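Local coordinates for uncharacterized protein (Bacteroides ovatus, PDB 3P02), which is of unknown function but probably pairs an E-set-like N-terminal domain with a beta-rich C-terminal domain, at residues F59-D64 against A123-V128. Numbering follows the deposited sequence. Where two conformers were deposited one is given.
With EDO (1,2-ethanediol), chain E.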
# COMPACT_ATOMS: atom_id res chain seq x y z
N PHE A 59 21.75 -13.71 -2.33
CA PHE A 59 20.78 -12.63 -2.21
C PHE A 59 20.91 -12.04 -0.84
O PHE A 59 20.97 -12.78 0.14
CB PHE A 59 19.35 -13.15 -2.42
CG PHE A 59 19.17 -13.88 -3.72
CD1 PHE A 59 18.97 -13.19 -4.91
CD2 PHE A 59 19.17 -15.27 -3.76
CE1 PHE A 59 18.76 -13.87 -6.11
CE2 PHE A 59 19.00 -15.95 -4.96
CZ PHE A 59 18.80 -15.25 -6.13
N SER A 60 20.93 -10.73 -0.76
CA SER A 60 21.07 -10.13 0.54
C SER A 60 20.31 -8.85 0.62
O SER A 60 20.10 -8.17 -0.39
CB SER A 60 22.54 -9.86 0.85
OG SER A 60 23.05 -8.83 0.02
N LEU A 61 19.96 -8.49 1.85
CA LEU A 61 19.39 -7.20 2.15
C LEU A 61 20.49 -6.18 1.85
O LEU A 61 21.63 -6.36 2.31
CB LEU A 61 18.99 -7.20 3.63
CG LEU A 61 18.57 -5.86 4.20
CD1 LEU A 61 17.16 -5.54 3.77
CD2 LEU A 61 18.67 -5.89 5.71
N ARG A 62 20.20 -5.18 1.02
CA ARG A 62 21.20 -4.19 0.62
C ARG A 62 21.07 -2.96 1.54
O ARG A 62 20.12 -2.18 1.43
CB ARG A 62 21.04 -3.90 -0.87
CG ARG A 62 22.17 -3.12 -1.48
CD ARG A 62 23.55 -3.74 -1.32
NE ARG A 62 24.49 -2.63 -1.48
CZ ARG A 62 25.79 -2.74 -1.71
NH1 ARG A 62 26.35 -3.95 -1.87
NH2 ARG A 62 26.55 -1.65 -1.81
N ASP A 63 22.02 -2.84 2.48
CA ASP A 63 22.01 -1.86 3.57
C ASP A 63 22.11 -0.37 3.14
O ASP A 63 21.74 0.49 3.93
CB ASP A 63 23.12 -2.22 4.57
CG ASP A 63 22.93 -3.59 5.21
OD1 ASP A 63 21.77 -3.93 5.54
OD2 ASP A 63 23.93 -4.32 5.37
N ASP A 64 22.60 -0.06 1.91
CA ASP A 64 22.74 1.37 1.52
C ASP A 64 21.70 1.89 0.50
O ASP A 64 21.68 3.09 0.19
CB ASP A 64 24.13 1.59 0.89
CG ASP A 64 24.38 0.76 -0.37
OD1 ASP A 64 23.54 -0.12 -0.67
OD2 ASP A 64 25.48 0.89 -0.95
N ALA A 123 9.88 -0.82 2.68
CA ALA A 123 10.52 -1.35 1.49
C ALA A 123 11.58 -2.37 1.84
O ALA A 123 12.24 -2.27 2.87
CB ALA A 123 11.13 -0.21 0.66
N LEU A 124 11.76 -3.34 0.95
CA LEU A 124 12.75 -4.39 1.10
C LEU A 124 13.76 -4.31 -0.07
O LEU A 124 13.40 -4.63 -1.21
CB LEU A 124 12.05 -5.77 1.15
CG LEU A 124 12.96 -6.99 1.20
CD1 LEU A 124 13.88 -6.97 2.45
CD2 LEU A 124 12.14 -8.30 1.12
N PRO A 125 14.97 -3.78 0.21
CA PRO A 125 15.98 -3.62 -0.85
C PRO A 125 16.86 -4.88 -0.93
O PRO A 125 17.45 -5.28 0.06
CB PRO A 125 16.76 -2.37 -0.38
CG PRO A 125 16.75 -2.47 1.13
CD PRO A 125 15.45 -3.23 1.50
N LEU A 126 16.91 -5.52 -2.10
CA LEU A 126 17.63 -6.79 -2.25
C LEU A 126 18.62 -6.75 -3.35
O LEU A 126 18.26 -6.28 -4.43
CB LEU A 126 16.63 -7.93 -2.59
CG LEU A 126 15.47 -8.11 -1.67
CD1 LEU A 126 14.51 -9.14 -2.23
CD2 LEU A 126 15.95 -8.55 -0.31
N LYS A 127 19.81 -7.30 -3.14
CA LYS A 127 20.78 -7.34 -4.23
C LYS A 127 21.17 -8.78 -4.51
O LYS A 127 21.29 -9.58 -3.59
CB LYS A 127 22.04 -6.52 -3.87
CG LYS A 127 23.08 -6.48 -5.00
CD LYS A 127 24.23 -5.53 -4.73
CE LYS A 127 25.16 -5.51 -5.92
NZ LYS A 127 26.37 -4.66 -5.67
N VAL A 128 21.41 -9.09 -5.78
CA VAL A 128 21.87 -10.39 -6.23
C VAL A 128 23.37 -10.26 -6.57
O VAL A 128 23.77 -9.26 -7.18
CB VAL A 128 21.01 -10.98 -7.40
CG1 VAL A 128 20.96 -10.07 -8.62
CG2 VAL A 128 21.48 -12.39 -7.78
C1 EDO E . 27.91 -6.51 -3.43
O1 EDO E . 28.71 -5.87 -4.42
C2 EDO E . 28.76 -7.41 -2.53
O2 EDO E . 27.89 -8.10 -1.63
O HOH W 1 23.89 -10.32 -2.49
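The carbonyl oxygen of Lys127 is gripped twice: Ser60 N donates to Lys127 O over 3.1 Å, in the carbonyl plane, and a water that also bonds Ser60 OG donates to the same oxygen. With Lys127 N donating to Ser60 O at 2.9 Å, this makes Ser60 and Lys127 the hydrogen-bonded pair of two antiparallel strands, 55-61 and 122-130, in a mixed beta-sheet of the N-terminal domain, which is probably of the E-set type. Phe59–Val128 and Leu61–Leu126 flank it as non-hydrogen-bonded pairs. Beyond the strand end, Arg62 N still reaches Pro125 O at 2.9 Å, coming from above the carbonyl plane; proline has no N-H to return a bond to Arg62 O, which its CG instead approaches, consistent with the pairing ending here.

The two sheet faces differ in character. On one, buried Phe59 and Val128 lie side by side, and ring atom Phe59 CE1 meets Val128 CG2 at 3.5 Å; Phe15 and Ile13 of strand 13-15 pack against this face too. At the strand end Leu61 and Pro125 lie side by side, Leu61 CD1 3.7 Å from Pro125 CD and also touching Leu124 CD1, with helix 65-74 packed against the proline. The other face carries Ser60 and Lys127, whose polar groups suit a solvent-accessible surface. There the extended Lys127 chain runs beside Arg62, carbon against carbon. The like charges at their ends are probably eased by separate partners: Lys127 NZ bonds Tyr136 O and, weakly, O1 of an ethanediol probably from the crystallisation liquor, whereas Arg62, whose chain bends at chi2 (56°) to put CD 3.9 Å from Lys127 CD, grips Asp64 side-on in a salt bridge, NE giving to OD1 at 2.8 Å and NH2 to OD2.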